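Local coordinates for protein transcriptional regulator (Pyrococcus horikoshii, PDB 1UDD) that is of unknown function but belongs to the all-helical TenA/THI-4/PQQC family and is named a transcriptional regulator, at residues Arg11-Ile16 against Thr199-Glu204; Val82-Tyr87 against Leu96-Ala101; Ile20-Phe25 against Ala144-Asp149; Met4-Leu9 against Ala132-Phe137. All coordinates share one frame; numbering follows the deposited sequence.

Interaction 1. Residues Arg11-Ile16 against Thr199-Glu204; sequences RDSEQI and TGSKFE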
loop_
_atom_site.group_PDB
_atom_site.type_symbol
_atom_site.label_atom_id
_atom_site.label_comp_id
_atom_site.label_asym_id
_atom_site.label_seq_id
_atom_site.Cartn_x
_atom_site.Cartn_y
_atom_site.Cartn_z
ATOM N N ARG A 11 8.478 22.828 19.174
ATOM C CA ARG A 11 8.817 22.847 20.600
ATOM C C ARG A 11 9.531 21.548 21.012
ATOM O O ARG A 11 10.643 21.577 21.538
ATOM C CB ARG A 11 7.549 23.004 21.440
ATOM C CG ARG A 11 7.801 23.130 22.948
ATOM C CD ARG A 11 7.018 22.078 23.710
ATOM N NE ARG A 11 5.606 22.393 23.867
ATOM C CZ ARG A 11 4.628 21.488 23.821
ATOM N NH1 ARG A 11 4.902 20.213 23.610
ATOM N NH2 ARG A 11 3.370 21.857 24.005
ATOM N N ASP A 12 8.896 20.415 20.742
ATOM C CA ASP A 12 9.443 19.109 21.123
ATOM C C ASP A 12 10.692 18.620 20.411
ATOM O O ASP A 12 11.227 17.579 20.777
ATOM C CB ASP A 12 8.366 18.034 20.980
ATOM C CG ASP A 12 7.161 18.315 21.835
ATOM O OD1 ASP A 12 7.300 19.044 22.828
ATOM O OD2 ASP A 12 6.073 17.804 21.530
ATOM N N SER A 13 11.164 19.339 19.398
ATOM C CA SER A 13 12.361 18.892 18.689
ATOM C C SER A 13 13.451 19.944 18.672
ATOM O O SER A 13 14.392 19.848 17.874
ATOM C CB SER A 13 12.016 18.513 17.243
ATOM O OG SER A 13 11.406 19.602 16.569
ATOM N N GLU A 14 13.333 20.934 19.557
ATOM C CA GLU A 14 14.285 22.049 19.637
ATOM C C GLU A 14 15.755 21.662 19.721
ATOM O O GLU A 14 16.617 22.260 19.059
ATOM C CB GLU A 14 13.949 22.949 20.849
ATOM C CG GLU A 14 12.663 23.790 20.682
ATOM C CD GLU A 14 12.250 24.508 21.956
ATOM O OE1 GLU A 14 12.667 24.066 23.043
ATOM O OE2 GLU A 14 11.488 25.498 21.885
ATOM N N GLN A 15 16.057 20.669 20.544
ATOM C CA GLN A 15 17.446 20.303 20.694
ATOM C C GLN A 15 18.072 19.697 19.440
ATOM O O GLN A 15 19.225 19.992 19.115
ATOM C CB GLN A 15 17.618 19.384 21.897
ATOM C CG GLN A 15 19.018 19.439 22.463
ATOM C CD GLN A 15 19.642 20.829 22.349
ATOM O OE1 GLN A 15 19.210 21.789 23.011
ATOM N NE2 GLN A 15 20.659 20.945 21.489
ATOM N N ILE A 16 17.336 18.874 18.709
ATOM C CA ILE A 16 17.967 18.315 17.534
ATOM C C ILE A 16 18.005 19.338 16.387
ATOM O O ILE A 16 18.925 19.312 15.583
ATOM C CB ILE A 16 17.308 16.983 17.108
ATOM C CG1 ILE A 16 16.439 17.185 15.897
ATOM C CG2 ILE A 16 16.579 16.336 18.257
ATOM C CD1 ILE A 16 17.106 16.546 14.701
ATOM N N THR A 199 11.483 11.617 14.538
ATOM C CA THR A 199 12.234 10.651 13.726
ATOM C C THR A 199 12.738 11.355 12.471
ATOM O O THR A 199 13.904 11.224 12.092
ATOM C CB THR A 199 11.336 9.466 13.293
ATOM O OG1 THR A 199 10.928 8.734 14.454
ATOM C CG2 THR A 199 12.075 8.539 12.321
ATOM N N GLY A 200 11.848 12.112 11.838
ATOM C CA GLY A 200 12.215 12.809 10.619
ATOM C C GLY A 200 13.324 13.807 10.859
ATOM O O GLY A 200 14.196 13.997 10.006
ATOM N N SER A 201 13.285 14.447 12.027
ATOM C CA SER A 201 14.286 15.445 12.399
ATOM C C SER A 201 15.638 14.774 12.607
ATOM O O SER A 201 16.677 15.321 12.218
ATOM C CB SER A 201 13.855 16.181 13.680
ATOM O OG SER A 201 12.614 16.838 13.484
ATOM N N LYS A 202 15.632 13.596 13.229
ATOM C CA LYS A 202 16.884 12.863 13.438
ATOM C C LYS A 202 17.481 12.472 12.089
ATOM O O LYS A 202 18.689 12.591 11.876
ATOM C CB LYS A 202 16.658 11.611 14.281
ATOM C CG LYS A 202 16.345 11.907 15.737
ATOM C CD LYS A 202 16.396 10.627 16.529
ATOM C CE LYS A 202 16.123 10.868 17.997
ATOM N NZ LYS A 202 16.268 9.589 18.757
ATOM N N PHE A 203 16.633 12.013 11.172
ATOM C CA PHE A 203 17.124 11.647 9.841
ATOM C C PHE A 203 17.757 12.851 9.157
ATOM O O PHE A 203 18.774 12.720 8.491
ATOM C CB PHE A 203 15.998 11.110 8.968
ATOM C CG PHE A 203 15.710 9.645 9.176
ATOM C CD1 PHE A 203 16.717 8.693 9.019
ATOM C CD2 PHE A 203 14.424 9.212 9.491
ATOM C CE1 PHE A 203 16.443 7.330 9.171
ATOM C CE2 PHE A 203 14.138 7.851 9.643
ATOM C CZ PHE A 203 15.150 6.905 9.484
ATOM N N GLU A 204 17.145 14.023 9.308
ATOM C CA GLU A 204 17.689 15.228 8.699
ATOM C C GLU A 204 19.110 15.484 9.206
ATOM O O GLU A 204 20.011 15.788 8.427
ATOM C CB GLU A 204 16.808 16.448 9.018
ATOM C CG GLU A 204 15.579 16.615 8.123
ATOM C CD GLU A 204 15.927 16.725 6.639
ATOM O OE1 GLU A 204 17.010 17.260 6.314
ATOM O OE2 GLU A 204 15.110 16.294 5.792
#
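Ile16 lays its CG1 branch over the methylene of Ser201, with Ile16 CG1 and Ser201 CB modelled 3.5 Å apart. This pair is the centre of the contact, and at the same place the backbones come nearest, Ile16 CA lying 6.9 Å from Lys202 CA. The details of the overlap are approximate: Ile16 CD1 is modelled too close to Ser201 O, and both side-chain torsions (chi1 105°, chi2 108°) are far from staggered values, so the exact position of the whole CG1-CD1 branch is doubtful. Ser13 approaches the same serine more loosely, Ser13 CB standing 4.2 Å from Ser201 OG. In the all-helical TenA fold this contact sets the start of helix 14-21 against the middle of the last long helix, 190-213, directly after a type I beta turn from Arg11 to Glu14 that leads out of helix 5-11. Neither serine hydroxyl hydrogen-bonds to the other segment. Ser201 OG lies beside its own backbone N, from where it bonds to Phe197 O one turn back and to Trp17 NE1; Ser13 OG bonds to Leu9 O and gives no capping bond to the helix it precedes. Within the turn, Arg11 NH1 reaches Asp12 OD1 at 2.8 Å, on the syn side of the carboxylate and close to the guanidinium plane, while Asp12 OD2 bonds to Tyr190 OH. The Lys202 chain leads away and packs on Leu108 of a second subunit.

Interaction 2. Residues Val82-Tyr87 against Leu96-Ala101; sequences VEVENY and LTLEDA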
loop_
_atom_site.group_PDB
_atom_site.type_symbol
_atom_site.label_atom_id
_atom_site.label_comp_id
_atom_site.label_asym_id
_atom_site.label_seq_id
_atom_site.Cartn_x
_atom_site.Cartn_y
_atom_site.Cartn_z
ATOM N N VAL A 82 9.851 19.944 -12.676
ATOM C CA VAL A 82 10.460 21.252 -12.481
ATOM C C VAL A 82 11.748 21.113 -11.673
ATOM O O VAL A 82 12.783 21.655 -12.053
ATOM C CB VAL A 82 9.513 22.190 -11.709
ATOM C CG1 VAL A 82 10.149 23.555 -11.557
ATOM C CG2 VAL A 82 8.168 22.287 -12.417
ATOM N N GLU A 83 11.679 20.382 -10.559
ATOM C CA GLU A 83 12.831 20.205 -9.682
ATOM C C GLU A 83 13.948 19.333 -10.247
ATOM O O GLU A 83 15.117 19.525 -9.909
ATOM C CB GLU A 83 12.390 19.656 -8.318
ATOM C CG GLU A 83 11.541 20.623 -7.526
ATOM C CD GLU A 83 12.160 22.004 -7.456
ATOM O OE1 GLU A 83 13.306 22.118 -6.982
ATOM O OE2 GLU A 83 11.505 22.975 -7.875
ATOM N N VAL A 84 13.603 18.354 -11.075
ATOM C CA VAL A 84 14.636 17.534 -11.684
ATOM C C VAL A 84 15.385 18.448 -12.664
ATOM O O VAL A 84 16.608 18.351 -12.811
ATOM C CB VAL A 84 14.036 16.331 -12.432
ATOM C CG1 VAL A 84 15.043 15.790 -13.433
ATOM C CG2 VAL A 84 13.657 15.243 -11.435
ATOM N N GLU A 85 14.652 19.354 -13.309
ATOM C CA GLU A 85 15.264 20.295 -14.247
ATOM C C GLU A 85 16.236 21.224 -13.529
ATOM O O GLU A 85 17.344 21.472 -14.024
ATOM C CB GLU A 85 14.194 21.117 -14.971
ATOM C CG GLU A 85 13.505 20.339 -16.090
ATOM C CD GLU A 85 12.349 21.098 -16.724
ATOM O OE1 GLU A 85 12.580 22.219 -17.232
ATOM O OE2 GLU A 85 11.213 20.569 -16.718
ATOM N N ASN A 86 15.819 21.741 -12.371
ATOM C CA ASN A 86 16.667 22.612 -11.569
ATOM C C ASN A 86 17.863 21.824 -11.059
ATOM O O ASN A 86 18.989 22.310 -11.070
ATOM C CB ASN A 86 15.904 23.160 -10.369
ATOM C CG ASN A 86 14.788 24.092 -10.765
ATOM O OD1 ASN A 86 14.973 24.980 -11.593
ATOM N ND2 ASN A 86 13.621 23.908 -10.163
ATOM N N TYR A 87 17.605 20.598 -10.607
ATOM C CA TYR A 87 18.647 19.727 -10.086
ATOM C C TYR A 87 19.681 19.462 -11.174
ATOM O O TYR A 87 20.882 19.426 -10.894
ATOM C CB TYR A 87 18.029 18.416 -9.606
ATOM C CG TYR A 87 18.997 17.392 -9.065
ATOM C CD1 TYR A 87 19.766 17.648 -7.935
ATOM C CD2 TYR A 87 19.104 16.135 -9.664
ATOM C CE1 TYR A 87 20.620 16.673 -7.411
ATOM C CE2 TYR A 87 19.952 15.149 -9.149
ATOM C CZ TYR A 87 20.707 15.423 -8.029
ATOM O OH TYR A 87 21.561 14.450 -7.551
ATOM N N LEU A 96 28.722 17.711 -13.348
ATOM C CA LEU A 96 28.148 16.398 -13.089
ATOM C C LEU A 96 26.944 16.288 -13.996
ATOM O O LEU A 96 26.439 17.305 -14.483
ATOM C CB LEU A 96 27.710 16.274 -11.629
ATOM C CG LEU A 96 28.851 16.263 -10.614
ATOM C CD1 LEU A 96 28.315 16.389 -9.190
ATOM C CD2 LEU A 96 29.643 14.974 -10.796
ATOM N N THR A 97 26.494 15.064 -14.239
ATOM C CA THR A 97 25.333 14.835 -15.097
ATOM C C THR A 97 24.301 14.002 -14.337
ATOM O O THR A 97 24.647 13.290 -13.395
ATOM C CB THR A 97 25.720 14.055 -16.381
ATOM O OG1 THR A 97 26.084 12.719 -16.028
ATOM C CG2 THR A 97 26.897 14.717 -17.081
ATOM N N LEU A 98 23.040 14.083 -14.757
ATOM C CA LEU A 98 21.973 13.313 -14.122
ATOM C C LEU A 98 22.423 11.852 -14.053
ATOM O O LEU A 98 22.177 11.152 -13.062
ATOM C CB LEU A 98 20.683 13.426 -14.943
ATOM C CG LEU A 98 19.351 13.335 -14.182
ATOM C CD1 LEU A 98 18.201 13.210 -15.187
ATOM C CD2 LEU A 98 19.357 12.144 -13.235
ATOM N N GLU A 99 23.108 11.413 -15.108
ATOM C CA GLU A 99 23.610 10.049 -15.201
ATOM C C GLU A 99 24.440 9.716 -13.967
ATOM O O GLU A 99 24.292 8.646 -13.371
ATOM C CB GLU A 99 24.472 9.893 -16.462
ATOM C CG GLU A 99 24.062 10.821 -17.618
ATOM C CD GLU A 99 25.031 10.774 -18.810
ATOM O OE1 GLU A 99 24.993 9.782 -19.576
ATOM O OE2 GLU A 99 25.833 11.729 -18.975
ATOM N N ASP A 100 25.320 10.641 -13.591
ATOM C CA ASP A 100 26.170 10.466 -12.420
ATOM C C ASP A 100 25.293 10.319 -11.172
ATOM O O ASP A 100 25.548 9.475 -10.310
ATOM C CB ASP A 100 27.098 11.677 -12.258
ATOM C CG ASP A 100 27.949 11.937 -13.496
ATOM O OD1 ASP A 100 28.694 11.024 -13.902
ATOM O OD2 ASP A 100 27.870 13.048 -14.061
ATOM N N ALA A 101 24.258 11.154 -11.087
ATOM C CA ALA A 101 23.337 11.118 -9.950
ATOM C C ALA A 101 22.646 9.762 -9.900
ATOM O O ALA A 101 22.720 9.054 -8.895
ATOM C CB ALA A 101 22.302 12.231 -10.081
#
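The nearest approach between Tyr87 and Ala101 is made by a polar atom on a methyl: Tyr87 OH lies 3.4 Å from Ala101 CB. The contact closes a helix-loop-helix connection, in which helix 82-93 is followed by the short helix 98-103. Tyr87 has CG anti to its backbone N (chi1 179°), which carries the phenol toward residues 96-101. Ala101 CB then sits at the ring's edge, near the ring plane, 3.9 Å from Tyr87 CE2, so neither ring face is used in this meeting. The hydroxyl is bonded to Val43 O of helix 36-63, against whose Asp46 and Phe47 the Tyr87 side chain also packs. A second, looser touch joins Val84 CG1 to Leu98 CD1 at 4.4 Å; Val84 in turn packs on Leu50 and on Tyr66 of a third subunit. The start of the second helix is fixed by a capping box of Thr97 and Asp100. Asp100 N donates to Thr97 OG1 across 3.3 Å with an N-H...O angle of 153°. The return bond, Thr97 N to Asp100 OD2, is modelled too short to carry weight. Thr97 OG1 also donates to Asp100 OD2 at 2.7 Å, reaching that oxygen from above the carboxylate plane, 74° out of it.

Interaction 3. Residues Ile20-Phe25 against Ala144-Asp149; sequences IFEHPF and AEYHKD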
loop_
_atom_site.group_PDB
_atom_site.type_symbol
_atom_site.label_atom_id
_atom_site.label_comp_id
_atom_site.label_asym_id
_atom_site.label_seq_id
_atom_site.Cartn_x
_atom_site.Cartn_y
_atom_site.Cartn_z
ATOM N N ILE A 20 21.081 20.691 14.061
ATOM C CA ILE A 20 20.992 20.802 12.605
ATOM C C ILE A 20 21.474 22.194 12.179
ATOM O O ILE A 20 22.250 22.332 11.232
ATOM C CB ILE A 20 19.559 20.654 12.106
ATOM C CG1 ILE A 20 19.073 19.221 12.335
ATOM C CG2 ILE A 20 19.487 21.075 10.629
ATOM C CD1 ILE A 20 17.608 18.981 11.923
ATOM N N PHE A 21 21.005 23.227 12.873
ATOM C CA PHE A 21 21.414 24.582 12.515
ATOM C C PHE A 21 22.925 24.776 12.662
ATOM O O PHE A 21 23.544 25.501 11.890
ATOM C CB PHE A 21 20.682 25.628 13.368
ATOM C CG PHE A 21 19.186 25.626 13.194
ATOM C CD1 PHE A 21 18.613 25.446 11.936
ATOM C CD2 PHE A 21 18.346 25.829 14.291
ATOM C CE1 PHE A 21 17.223 25.467 11.771
ATOM C CE2 PHE A 21 16.963 25.852 14.138
ATOM C CZ PHE A 21 16.398 25.670 12.875
ATOM N N GLU A 22 23.515 24.084 13.628
ATOM C CA GLU A 22 24.935 24.214 13.905
ATOM C C GLU A 22 25.826 23.144 13.305
ATOM O O GLU A 22 27.027 23.125 13.569
ATOM C CB GLU A 22 25.157 24.259 15.422
ATOM C CG GLU A 22 24.244 25.246 16.119
ATOM C CD GLU A 22 24.534 25.387 17.600
ATOM O OE1 GLU A 22 24.939 24.389 18.243
ATOM O OE2 GLU A 22 24.335 26.501 18.125
ATOM N N HIS A 23 25.255 22.252 12.507
ATOM C CA HIS A 23 26.057 21.199 11.894
ATOM C C HIS A 23 27.099 21.814 10.958
ATOM O O HIS A 23 26.792 22.699 10.157
ATOM C CB HIS A 23 25.161 20.225 11.120
ATOM C CG HIS A 23 25.827 18.925 10.805
ATOM N ND1 HIS A 23 26.701 18.769 9.753
ATOM C CD2 HIS A 23 25.786 17.729 11.440
ATOM C CE1 HIS A 23 27.175 17.536 9.754
ATOM N NE2 HIS A 23 26.633 16.885 10.767
ATOM N N PRO A 24 28.352 21.358 11.059
ATOM C CA PRO A 24 29.461 21.847 10.234
ATOM C C PRO A 24 29.109 21.960 8.758
ATOM O O PRO A 24 29.332 23.000 8.138
ATOM C CB PRO A 24 30.549 20.815 10.488
ATOM C CG PRO A 24 30.312 20.465 11.907
ATOM C CD PRO A 24 28.816 20.321 11.991
ATOM N N PHE A 25 28.546 20.894 8.199
ATOM C CA PHE A 25 28.177 20.906 6.789
ATOM C C PHE A 25 27.232 22.063 6.489
ATOM O O PHE A 25 27.431 22.809 5.525
ATOM C CB PHE A 25 27.509 19.595 6.396
ATOM C CG PHE A 25 27.439 19.381 4.913
ATOM C CD1 PHE A 25 28.369 18.569 4.274
ATOM C CD2 PHE A 25 26.463 20.009 4.151
ATOM C CE1 PHE A 25 28.324 18.388 2.901
ATOM C CE2 PHE A 25 26.412 19.833 2.774
ATOM C CZ PHE A 25 27.344 19.020 2.151
ATOM N N ALA A 144 17.909 28.148 6.298
ATOM C CA ALA A 144 18.232 29.316 5.478
ATOM C C ALA A 144 17.944 30.583 6.268
ATOM O O ALA A 144 18.769 31.498 6.309
ATOM C CB ALA A 144 17.424 29.305 4.186
ATOM N N GLU A 145 16.774 30.636 6.901
ATOM C CA GLU A 145 16.409 31.799 7.706
ATOM C C GLU A 145 17.490 32.011 8.764
ATOM O O GLU A 145 17.963 33.123 8.966
ATOM C CB GLU A 145 15.043 31.568 8.369
ATOM C CG GLU A 145 14.560 32.669 9.312
ATOM C CD GLU A 145 14.387 34.012 8.626
ATOM O OE1 GLU A 145 14.009 34.021 7.436
ATOM O OE2 GLU A 145 14.612 35.059 9.281
ATOM N N TYR A 146 17.901 30.918 9.400
ATOM C CA TYR A 146 18.917 30.937 10.450
ATOM C C TYR A 146 20.282 31.468 9.991
ATOM O O TYR A 146 20.967 32.152 10.746
ATOM C CB TYR A 146 19.112 29.521 11.002
ATOM C CG TYR A 146 19.969 29.432 12.249
ATOM C CD1 TYR A 146 19.389 29.433 13.522
ATOM C CD2 TYR A 146 21.356 29.325 12.159
ATOM C CE1 TYR A 146 20.166 29.324 14.673
ATOM C CE2 TYR A 146 22.148 29.216 13.302
ATOM C CZ TYR A 146 21.543 29.212 14.555
ATOM O OH TYR A 146 22.315 29.063 15.684
ATOM N N HIS A 147 20.680 31.124 8.767
ATOM C CA HIS A 147 21.972 31.548 8.228
ATOM C C HIS A 147 21.834 32.598 7.125
ATOM O O HIS A 147 22.737 32.787 6.316
ATOM C CB HIS A 147 22.731 30.331 7.686
ATOM C CG HIS A 147 23.082 29.319 8.731
ATOM N ND1 HIS A 147 24.061 29.532 9.676
ATOM C CD2 HIS A 147 22.587 28.082 8.977
ATOM C CE1 HIS A 147 24.157 28.472 10.459
ATOM N NE2 HIS A 147 23.272 27.578 10.056
ATOM N N LYS A 148 20.690 33.269 7.122
ATOM C CA LYS A 148 20.330 34.308 6.164
ATOM C C LYS A 148 21.476 35.289 5.874
ATOM O O LYS A 148 21.837 35.527 4.720
ATOM C CB LYS A 148 19.143 35.064 6.745
ATOM C CG LYS A 148 18.257 35.797 5.784
ATOM C CD LYS A 148 17.137 36.455 6.583
ATOM C CE LYS A 148 15.901 36.687 5.739
ATOM N NZ LYS A 148 14.798 37.280 6.539
ATOM N N ASP A 149 22.029 35.865 6.933
ATOM C CA ASP A 149 23.121 36.829 6.813
ATOM C C ASP A 149 24.361 36.236 6.148
ATOM O O ASP A 149 24.915 36.835 5.225
ATOM C CB ASP A 149 23.467 37.396 8.200
ATOM C CG ASP A 149 23.643 36.307 9.260
ATOM O OD1 ASP A 149 22.773 35.410 9.371
ATOM O OD2 ASP A 149 24.653 36.360 9.995
#
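Stacking joins Phe21 to Tyr146. Their rings form an offset stack, with centroids 4.7 Å apart and planes only 12° from parallel. The offset is explained by the methylene: Phe21 CB, not the phenyl centre, lies over the middle of the Tyr146 ring. This CH-pi contact measures 3.7 Å from Phe21 CB to the centroid, 4° off the ring normal. The phenyl is thereby displaced toward one side of the tyrosine, Phe21 CG lying 3.8 Å from Tyr146 CD1.

The polar part is a single hydrogen bond, in which His147 NE2 donates to Phe21 O at 2.8 Å with an N-H...O angle of 147°. The oxygen is met on a lone pair, in the carbonyl plane, and also lies in the imidazole plane. Within the helical bundle, this bond joins the region between helices 14-21 and 24-31 to the one between helices 126-146 and 148-151. Tyr146 CD2 lies 3.3 Å above one face of the His147 ring, over its centre; the Tyr30 ring also meets the imidazole.

A capping bond opens the next helix: Phe25 N donates to His23 ND1 over 3.2 Å, with His23 at the N-cap of helix 24-31, while His23 NE2 is bonded to Glu209 OE1 of helix 190-213.

Interaction 4. Residues Met4-Leu9 against Ala132-Phe137; sequences MITDKL and ALLPCF
Leu134 meets both Thr6 and Leu9 with one methyl, CD2, and has more surface buried here than either of them. Leu134 CD2 lies 4.0 Å from Thr6 CG2 and 4.2 Å from Leu9 CD1. These two residues stand three positions apart on helix 5-11, so the leucine reaches one side of that helix across nearly a turn. A chi1 of -165° swings its CG to the far side from the backbone N and extends the branch toward the partner helix, and the side chains of Leu134 and Thr6 cross at about a right angle. The touch is one of methyl ends between well-separated backbones: Thr6 CA and Leu134 CA are 9.2 Å apart.

Thr6 divides its two branches by chemistry. CG2 faces the leucine, while OG1, placed between the backbone N and the carbonyl carbon (chi1 59°), bonds to Asp183 OD2 of helix 169-183. In the heme-oxygenase-like helical bundle to which this family belongs, the contact sets the first helix of the chain against the long helix 126-146, kinked at Pro135-Cys136, whose backbone N atoms make no bond to the preceding turn.

Leu9 and Leu134 both pack on Phe197 of helix 190-213, which makes a third wall to the apolar patch; Leu9 also touches Tyr190. At the N-cap position just before helix 5-11, Met4 N donates to Asp7 OD2 at 2.8 Å, meeting the carboxylate on its anti side.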
loop_
_atom_site.group_PDB
_atom_site.type_symbol
_atom_site.label_atom_id
_atom_site.label_comp_id
_atom_site.label_asym_id
_atom_site.label_seq_id
_atom_site.Cartn_x
_atom_site.Cartn_y
_atom_site.Cartn_z
ATOM N N MET A 4 -0.543 25.560 18.585
ATOM C CA MET A 4 -0.894 24.650 17.489
ATOM C C MET A 4 -0.067 23.354 17.494
ATOM O O MET A 4 0.961 23.247 18.165
ATOM C CB MET A 4 -0.687 25.334 16.136
ATOM C CG MET A 4 -1.570 26.526 15.849
ATOM S SD MET A 4 -1.184 27.141 14.177
ATOM C CE MET A 4 -2.265 28.554 14.038
ATOM N N ILE A 5 -0.528 22.374 16.727
ATOM C CA ILE A 5 0.177 21.103 16.600
ATOM C C ILE A 5 1.618 21.332 16.107
ATOM O O ILE A 5 2.558 20.822 16.713
ATOM C CB ILE A 5 -0.554 20.188 15.617
ATOM C CG1 ILE A 5 -1.951 19.867 16.171
ATOM C CG2 ILE A 5 0.266 18.930 15.347
ATOM C CD1 ILE A 5 -2.761 18.940 15.285
ATOM N N THR A 6 1.800 22.100 15.028
ATOM C CA THR A 6 3.151 22.347 14.527
ATOM C C THR A 6 3.998 23.163 15.515
ATOM O O THR A 6 5.225 23.093 15.483
ATOM C CB THR A 6 3.153 23.030 13.117
ATOM O OG1 THR A 6 2.449 24.284 13.162
ATOM C CG2 THR A 6 2.491 22.103 12.082
ATOM N N ASP A 7 3.347 23.943 16.382
ATOM C CA ASP A 7 4.069 24.701 17.406
ATOM C C ASP A 7 4.709 23.656 18.331
ATOM O O ASP A 7 5.889 23.723 18.649
ATOM C CB ASP A 7 3.115 25.583 18.223
ATOM C CG ASP A 7 2.596 26.792 17.438
ATOM O OD1 ASP A 7 3.298 27.295 16.538
ATOM O OD2 ASP A 7 1.483 27.249 17.739
ATOM N N LYS A 8 3.913 22.681 18.743
ATOM C CA LYS A 8 4.388 21.608 19.614
ATOM C C LYS A 8 5.482 20.777 18.974
ATOM O O LYS A 8 6.420 20.373 19.647
ATOM C CB LYS A 8 3.217 20.698 19.991
ATOM C CG LYS A 8 2.188 21.386 20.859
ATOM C CD LYS A 8 0.826 20.729 20.753
ATOM C CE LYS A 8 0.681 19.505 21.620
ATOM N NZ LYS A 8 -0.709 18.932 21.453
ATOM N N LEU A 9 5.360 20.507 17.675
ATOM C CA LEU A 9 6.361 19.713 16.981
ATOM C C LEU A 9 7.705 20.427 16.996
ATOM O O LEU A 9 8.759 19.792 17.196
ATOM C CB LEU A 9 5.917 19.423 15.533
ATOM C CG LEU A 9 4.579 18.674 15.374
ATOM C CD1 LEU A 9 4.280 18.429 13.898
ATOM C CD2 LEU A 9 4.639 17.338 16.106
ATOM N N ALA A 132 5.535 13.278 8.384
ATOM C CA ALA A 132 6.828 12.629 8.171
ATOM C C ALA A 132 7.659 13.412 7.160
ATOM O O ALA A 132 8.864 13.211 7.059
ATOM C CB ALA A 132 6.646 11.214 7.702
ATOM N N LEU A 133 7.011 14.314 6.427
ATOM C CA LEU A 133 7.701 15.120 5.421
ATOM C C LEU A 133 7.968 16.559 5.867
ATOM O O LEU A 133 8.720 17.289 5.218
ATOM C CB LEU A 133 6.879 15.168 4.137
ATOM C CG LEU A 133 6.402 13.843 3.542
ATOM C CD1 LEU A 133 5.679 14.121 2.208
ATOM C CD2 LEU A 133 7.586 12.905 3.335
ATOM N N LEU A 134 7.352 16.968 6.968
ATOM C CA LEU A 134 7.497 18.333 7.459
ATOM C C LEU A 134 8.929 18.672 7.887
ATOM O O LEU A 134 9.448 19.743 7.554
ATOM C CB LEU A 134 6.503 18.571 8.599
ATOM C CG LEU A 134 6.268 20.026 9.007
ATOM C CD1 LEU A 134 5.815 20.859 7.789
ATOM C CD2 LEU A 134 5.226 20.053 10.090
ATOM N N PRO A 135 9.595 17.772 8.632
ATOM C CA PRO A 135 10.964 18.144 9.003
ATOM C C PRO A 135 11.735 18.491 7.729
ATOM O O PRO A 135 12.501 19.450 7.699
ATOM C CB PRO A 135 11.489 16.892 9.690
ATOM C CG PRO A 135 10.216 16.317 10.339
ATOM C CD PRO A 135 9.190 16.493 9.249
ATOM N N CYS A 136 11.514 17.718 6.669
ATOM C CA CYS A 136 12.190 17.984 5.392
ATOM C C CYS A 136 11.930 19.401 4.896
ATOM O O CYS A 136 12.832 20.239 4.872
ATOM C CB CYS A 136 11.730 17.003 4.314
ATOM S SG CYS A 136 12.061 17.599 2.625
ATOM N N PHE A 137 10.691 19.665 4.501
ATOM C CA PHE A 137 10.315 20.980 3.981
ATOM C C PHE A 137 10.603 22.139 4.951
ATOM O O PHE A 137 11.205 23.140 4.573
ATOM C CB PHE A 137 8.821 21.010 3.614
ATOM C CG PHE A 137 8.461 20.207 2.385
ATOM C CD1 PHE A 137 8.252 18.836 2.463
ATOM C CD2 PHE A 137 8.299 20.835 1.150
ATOM C CE1 PHE A 137 7.882 18.099 1.324
ATOM C CE2 PHE A 137 7.930 20.109 0.010
ATOM C CZ PHE A 137 7.721 18.741 0.098
#

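Overall arrangement
Interactions 1, 3 and 4 form a connected group, whereas interaction 2 lies on the other side of the chain's centre from 1 and 4, its centre 29 Å from that of interaction 1. Helix 14-21 serves interactions 1 and 3, and helix 126-146 serves 3 and 4. Interactions 1 and 4 touch directly, Gly200 C lying 3.8 Å from Pro135 CB; 1 and 3 meet where Ile20 CD1 packs on Glu204 CB. The chemistry differs with place: interactions 1, 2 and 4 all join their segments by packing alone, 2 and 4 buried, 1 only partly so; interaction 3, with two exposed residues, alone adds a ring stack and a direct hydrogen bond.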